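Local coordinates for protein immunomodulatory active chitinase (Trichuris suis, PDB 6G9C) that probably binds and hydrolyses chitin as a secreted family 18 glycosyl hydrolase and has immunomodulatory activity in inflammatory lung disease, at residues 47-52 with 374-379; 238-243 with 327-332. All blocks are in the same frame, centred on the assembly; numbering follows the deposited sequence.

Interaction 1 of 2, residues 47-52 with 374-379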
loop_
_atom_site.group_PDB
_atom_site.type_symbol
_atom_site.label_atom_id
_atom_site.label_comp_id
_atom_site.label_asym_id
_atom_site.label_seq_id
_atom_site.Cartn_x
_atom_site.Cartn_y
_atom_site.Cartn_z
ATOM N N PRO A 47 14.990 -6.915 24.151
ATOM C CA PRO A 47 15.135 -5.676 24.923
ATOM C C PRO A 47 16.013 -4.650 24.221
ATOM O O PRO A 47 16.797 -4.971 23.327
ATOM C CB PRO A 47 15.795 -6.154 26.220
ATOM C CG PRO A 47 16.638 -7.315 25.760
ATOM C CD PRO A 47 15.856 -7.992 24.664
ATOM N N GLY A 48 15.855 -3.395 24.657
ATOM C CA GLY A 48 16.786 -2.324 24.310
ATOM C C GLY A 48 16.999 -2.189 22.816
ATOM O O GLY A 48 16.047 -2.185 22.027
ATOM N N ASN A 49 18.268 -2.104 22.409
ATOM C CA ASN A 49 18.625 -1.890 21.011
ATOM C C ASN A 49 18.535 -3.159 20.176
ATOM O O ASN A 49 18.806 -3.108 18.969
ATOM C CB ASN A 49 20.033 -1.283 20.908
ATOM C CG ASN A 49 20.095 0.144 21.431
ATOM O OD1 ASN A 49 19.082 0.844 21.490
ATOM N ND2 ASN A 49 21.295 0.586 21.820
ATOM N N GLY A 50 18.160 -4.289 20.785
ATOM C CA GLY A 50 17.817 -5.478 20.026
ATOM C C GLY A 50 16.380 -5.532 19.564
ATOM O O GLY A 50 16.046 -6.358 18.705
ATOM N N LYS A 51 15.506 -4.694 20.124
ATOM C CA LYS A 51 14.113 -4.720 19.688
ATOM C C LYS A 51 14.000 -4.286 18.231
ATOM O O LYS A 51 14.470 -3.206 17.860
ATOM C CB LYS A 51 13.257 -3.821 20.568
ATOM C CG LYS A 51 11.777 -3.832 20.184
ATOM C CD LYS A 51 11.066 -2.615 20.751
ATOM C CE LYS A 51 9.587 -2.602 20.385
ATOM N NZ LYS A 51 8.814 -3.547 21.230
ATOM N N TYR A 52 13.368 -5.127 17.404
ATOM C CA TYR A 52 13.247 -4.870 15.973
ATOM C C TYR A 52 11.797 -4.550 15.641
ATOM O O TYR A 52 10.899 -5.365 15.894
ATOM C CB TYR A 52 13.739 -6.057 15.140
ATOM C CG TYR A 52 13.870 -5.733 13.661
ATOM C CD1 TYR A 52 12.758 -5.796 12.803
ATOM C CD2 TYR A 52 15.096 -5.355 13.124
ATOM C CE1 TYR A 52 12.885 -5.484 11.451
ATOM C CE2 TYR A 52 15.230 -5.041 11.785
ATOM C CZ TYR A 52 14.130 -5.107 10.953
ATOM O OH TYR A 52 14.297 -4.797 9.626
ATOM N N ASP A 374 23.364 -5.934 12.636
ATOM C CA ASP A 374 23.487 -4.668 13.370
ATOM C C ASP A 374 22.579 -3.642 12.690
ATOM O O ASP A 374 23.020 -2.759 11.957
ATOM C CB ASP A 374 24.947 -4.219 13.406
ATOM C CG ASP A 374 25.230 -3.125 14.456
ATOM O OD1 ASP A 374 24.470 -2.983 15.444
ATOM O OD2 ASP A 374 26.248 -2.411 14.295
ATOM N N PHE A 375 21.267 -3.796 12.910
ATOM C CA PHE A 375 20.309 -3.019 12.124
ATOM C C PHE A 375 20.214 -1.561 12.561
ATOM O O PHE A 375 19.745 -0.726 11.777
ATOM C CB PHE A 375 18.917 -3.673 12.151
ATOM C CG PHE A 375 18.349 -3.848 13.526
ATOM C CD1 PHE A 375 18.612 -5.002 14.250
ATOM C CD2 PHE A 375 17.535 -2.869 14.088
ATOM C CE1 PHE A 375 18.090 -5.181 15.518
ATOM C CE2 PHE A 375 17.003 -3.036 15.359
ATOM C CZ PHE A 375 17.283 -4.201 16.075
ATOM N N LEU A 376 20.647 -1.224 13.776
ATOM C CA LEU A 376 20.754 0.180 14.162
ATOM C C LEU A 376 22.142 0.747 13.924
ATOM O O LEU A 376 22.335 1.955 14.090
ATOM C CB LEU A 376 20.397 0.380 15.642
ATOM C CG LEU A 376 19.019 -0.069 16.144
ATOM C CD1 LEU A 376 18.876 0.293 17.626
ATOM C CD2 LEU A 376 17.874 0.519 15.316
ATOM N N GLY A 377 23.108 -0.086 13.543
ATOM C CA GLY A 377 24.493 0.361 13.513
ATOM C C GLY A 377 25.057 0.761 14.860
ATOM O O GLY A 377 26.009 1.547 14.917
ATOM N N SER A 378 24.502 0.240 15.957
ATOM C CA SER A 378 24.861 0.701 17.299
ATOM C C SER A 378 25.760 -0.264 18.062
ATOM O O SER A 378 26.287 0.115 19.119
ATOM C CB SER A 378 23.594 0.948 18.130
ATOM O OG SER A 378 22.966 -0.291 18.455
ATOM N N PHE A 379 25.939 -1.492 17.575
ATOM C CA PHE A 379 26.727 -2.486 18.289
ATOM C C PHE A 379 28.138 -2.662 17.744
ATOM O O PHE A 379 29.041 -2.986 18.517
ATOM C CB PHE A 379 26.022 -3.847 18.258
ATOM C CG PHE A 379 24.823 -3.936 19.161
ATOM C CD1 PHE A 379 24.975 -4.268 20.504
ATOM C CD2 PHE A 379 23.542 -3.710 18.666
ATOM C CE1 PHE A 379 23.873 -4.365 21.343
ATOM C CE2 PHE A 379 22.429 -3.815 19.496
ATOM C CZ PHE A 379 22.597 -4.136 20.839
HETATM O O HOH W 1 23.633 -0.824 21.403
#

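Interaction 2 of 2, residues 238-243 with 327-332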
loop_
_atom_site.group_PDB
_atom_site.type_symbol
_atom_site.label_atom_id
_atom_site.label_comp_id
_atom_site.label_asym_id
_atom_site.label_seq_id
_atom_site.Cartn_x
_atom_site.Cartn_y
_atom_site.Cartn_z
ATOM N N SER A 238 33.562 -27.411 2.014
ATOM C CA SER A 238 33.996 -28.451 2.932
ATOM C C SER A 238 35.449 -28.228 3.345
ATOM O O SER A 238 36.225 -27.556 2.663
ATOM C CB SER A 238 33.857 -29.829 2.288
ATOM O OG SER A 238 34.692 -29.922 1.152
ATOM N N ARG A 239 35.811 -28.807 4.484
ATOM C CA ARG A 239 37.165 -28.732 5.011
ATOM C C ARG A 239 37.803 -30.112 4.960
ATOM O O ARG A 239 37.122 -31.129 5.108
ATOM C CB ARG A 239 37.173 -28.214 6.452
ATOM C CG ARG A 239 36.124 -27.161 6.747
ATOM C CD ARG A 239 36.107 -26.836 8.235
ATOM N NE ARG A 239 37.361 -26.234 8.688
ATOM C CZ ARG A 239 38.203 -26.793 9.557
ATOM N NH1 ARG A 239 37.941 -27.988 10.080
ATOM N NH2 ARG A 239 39.313 -26.148 9.907
ATOM N N LYS A 240 39.120 -30.136 4.740
ATOM C CA LYS A 240 39.830 -31.411 4.641
ATOM C C LYS A 240 39.644 -32.264 5.889
ATOM O O LYS A 240 39.690 -33.497 5.808
ATOM C CB LYS A 240 41.319 -31.172 4.382
ATOM C CG LYS A 240 41.700 -31.190 2.911
ATOM C CD LYS A 240 43.185 -30.926 2.716
ATOM C CE LYS A 240 43.541 -29.496 3.094
ATOM N NZ LYS A 240 42.872 -28.502 2.206
ATOM N N GLU A 241 39.430 -31.638 7.044
ATOM C CA GLU A 241 39.223 -32.373 8.285
ATOM C C GLU A 241 37.777 -32.811 8.495
ATOM O O GLU A 241 37.505 -33.549 9.448
ATOM C CB GLU A 241 39.689 -31.529 9.474
ATOM C CG GLU A 241 41.188 -31.273 9.467
ATOM C CD GLU A 241 41.601 -30.144 10.390
ATOM O OE1 GLU A 241 41.649 -30.366 11.620
ATOM O OE2 GLU A 241 41.880 -29.035 9.883
ATOM N N ASP A 242 36.846 -32.373 7.651
ATOM C CA ASP A 242 35.503 -32.931 7.693
ATOM C C ASP A 242 35.571 -34.433 7.460
ATOM O O ASP A 242 36.261 -34.903 6.552
ATOM C CB ASP A 242 34.610 -32.290 6.630
ATOM C CG ASP A 242 34.239 -30.855 6.950
ATOM O OD1 ASP A 242 34.660 -30.338 8.008
ATOM O OD2 ASP A 242 33.525 -30.244 6.127
ATOM N N SER A 243 34.872 -35.188 8.293
ATOM C CA SER A 243 34.687 -36.596 7.999
ATOM C C SER A 243 33.733 -36.766 6.820
ATOM O O SER A 243 32.963 -35.864 6.472
ATOM C CB SER A 243 34.163 -37.318 9.227
ATOM O OG SER A 243 32.906 -36.777 9.563
ATOM N N ASP A 327 38.576 -18.924 9.438
ATOM C CA ASP A 327 38.814 -20.247 8.857
ATOM C C ASP A 327 38.742 -20.111 7.341
ATOM O O ASP A 327 37.655 -20.074 6.769
ATOM C CB ASP A 327 37.798 -21.269 9.356
ATOM C CG ASP A 327 38.093 -22.663 8.839
ATOM O OD1 ASP A 327 39.143 -23.219 9.237
ATOM O OD2 ASP A 327 37.293 -23.191 8.030
ATOM N N ASP A 328 39.903 -20.050 6.682
ATOM C CA ASP A 328 39.888 -19.743 5.256
ATOM C C ASP A 328 39.317 -20.893 4.432
ATOM O O ASP A 328 38.780 -20.661 3.343
ATOM C CB ASP A 328 41.293 -19.367 4.768
ATOM C CG ASP A 328 41.260 -18.560 3.464
ATOM O OD1 ASP A 328 40.630 -17.475 3.428
ATOM O OD2 ASP A 328 41.852 -19.025 2.464
ATOM N N GLU A 329 39.399 -22.128 4.936
ATOM C CA GLU A 329 38.876 -23.268 4.187
ATOM C C GLU A 329 37.369 -23.153 3.995
ATOM O O GLU A 329 36.857 -23.292 2.879
ATOM C CB GLU A 329 39.220 -24.570 4.908
ATOM C CG GLU A 329 40.096 -25.501 4.106
ATOM C CD GLU A 329 40.302 -26.829 4.795
ATOM O OE1 GLU A 329 40.399 -26.840 6.038
ATOM O OE2 GLU A 329 40.358 -27.860 4.095
ATOM N N SER A 330 36.643 -22.908 5.079
ATOM C CA SER A 330 35.201 -22.745 5.019
ATOM C C SER A 330 34.776 -21.321 4.683
ATOM O O SER A 330 33.590 -21.098 4.417
ATOM C CB SER A 330 34.575 -23.150 6.351
ATOM O OG SER A 330 34.931 -22.221 7.368
ATOM N N LYS A 331 35.710 -20.360 4.706
ATOM C CA LYS A 331 35.407 -18.937 4.517
ATOM C C LYS A 331 34.435 -18.416 5.583
ATOM O O LYS A 331 33.526 -17.635 5.293
ATOM C CB LYS A 331 34.869 -18.662 3.106
ATOM C CG LYS A 331 35.884 -18.913 1.987
ATOM C CD LYS A 331 37.030 -17.913 2.036
ATOM C CE LYS A 331 38.105 -18.207 0.990
ATOM N NZ LYS A 331 39.105 -17.089 0.923
ATOM N N THR A 332 34.616 -18.848 6.829
ATOM C CA THR A 332 33.772 -18.380 7.922
ATOM C C THR A 332 34.644 -18.061 9.130
ATOM O O THR A 332 35.744 -18.611 9.270
ATOM C CB THR A 332 32.706 -19.408 8.347
ATOM O OG1 THR A 332 33.345 -20.572 8.894
ATOM C CG2 THR A 332 31.795 -19.807 7.161
HETATM O O HOH W 2 40.474 -29.011 7.445
#

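Interaction 1 of 2, residues 47-52 with 374-379
Phe375 drives its ring into the bend of the 47-52 loop, and following it outward from CB traces one half of this contact; Asn49 carries the other. Its CB points toward 47-52, and with CG in the crowded position between the backbone N and the carbonyl carbon (chi1 58°) the ring lays its face against the Tyr52 edge and its tip among the loop carbonyls. Phe375 CB rests at the edge of the Tyr52 ring, 3.9 Å from Tyr52 CE2. From CG the ring opens under Tyr52 CD2, which sits over its centre, 3.6 Å from Phe375 CG. This is a T-shaped pair, with the planes at 71°. Further out, CE1 approaches Gly50 O while CE2 comes up to Lys51 O. Phe375 CZ enters a cluster of backbone oxygens, 3.4 Å from Asn49 O and 3.5 Å from Lys51 O; the Gly50 and Lys51 carbonyls meet the ring at its edge, near its plane, where the C-H groups carry slight positive charge.

No direct hydrogen bond joins the segments. Instead Asn49 CB touches both Leu376 CD1 and Phe379 CE2, and a water over the Phe379 face accepts from Asn49 ND2 at 2.8 Å and also hydrogen-bonds to Ser378 OG. Within 374-379, Asp374 OD1 accepts from Phe379 N on its syn lone pair and lies in plane at the edge of the Phe379 ring.

In the TIM barrel, the contact joins the loop between strands 34-40 and 64-72 to the one between strand 364-368 and helix 392-398. Tyr52 OH hydrogen-bonds to Tyr388, and Phe379 packs against Tyr312 and Gln316 of helix 311-319.

Interaction 2 of 2, residues 238-243 with 327-332
Two carboxylates from one hairpin take hold of a neighbouring turn at different places: Asp327 by the tip of Arg239, Glu329 by the backbone just beyond it. The hairpin joins strands 323-327 and 332-337, with a G1 beta bulge where Lys331 and Thr332 face Asp327; the partner is a type I beta turn from Arg239 to Asp242. As in related chitinases, the hairpin probably belongs to the alpha+beta domain inserted between barrel strands 268-281 and 364-368, so this surface contact joins the insertion to the loop after barrel strand 214-218.

Arg239 and Asp327 meet tip to tip in a side-on, two-nitrogen salt bridge. Arg239 NE gives to Asp327 OD2 at 3.1 Å and Arg239 NH2 to Asp327 OD1 at 3.0 Å. Both oxygens lie near the guanidinium plane, but the carboxylate is turned 49° from it, so the donors arrive from above the carboxylate plane. A bend at chi3 (64°) brings the guanidinium round to this position. Three donors grip Asp327 OD2; besides Arg239 NE they are Ser330 N, which makes an Asx motif, and Ser330 OG, 2.6 Å from Asp327 OD2 on its anti lone pair. The two from Ser330 hold the carboxylate in place for Arg239.

Glu329, extended beyond CG, lays OE1 over one face of the guanidinium, offset toward the rim. No N-H points at it, though its charge would probably help to stabilise the cation. Glu329 OE2 accepts a nearly straight bond from Lys240 N at 2.7 Å (166°) and a salt bridge from Lys240 NZ, whose chain curls back through bends at chi3 and chi4. Leu236 and Ser330 pair through their backbones nearby. A single water donates to both Glu329 OE1, at 2.6 Å, and Glu241 OE2, lying between these two like charges, and accepts from Glu241 N.

These are two separate contacts between different parts of the chain, their centres 31 Å apart and their nearest atoms about 17 Å. Along the chain, residues 238-243 and 327-332 both fall within the long span between 47-52 and 374-379. Interaction 1 brings together loops that follow barrel strands, whereas 327-332 probably lies in the insertion between strands 268-281 and 364-368. That region approaches both contacts, through helix 311-319 beside Phe379 and strands 323-327 and 332-337 leading into the hairpin of interaction 2. Catalysis in this family depends on the DxxDxDxE motif, here at strand 147-151; neither contact includes it or a bound ligand.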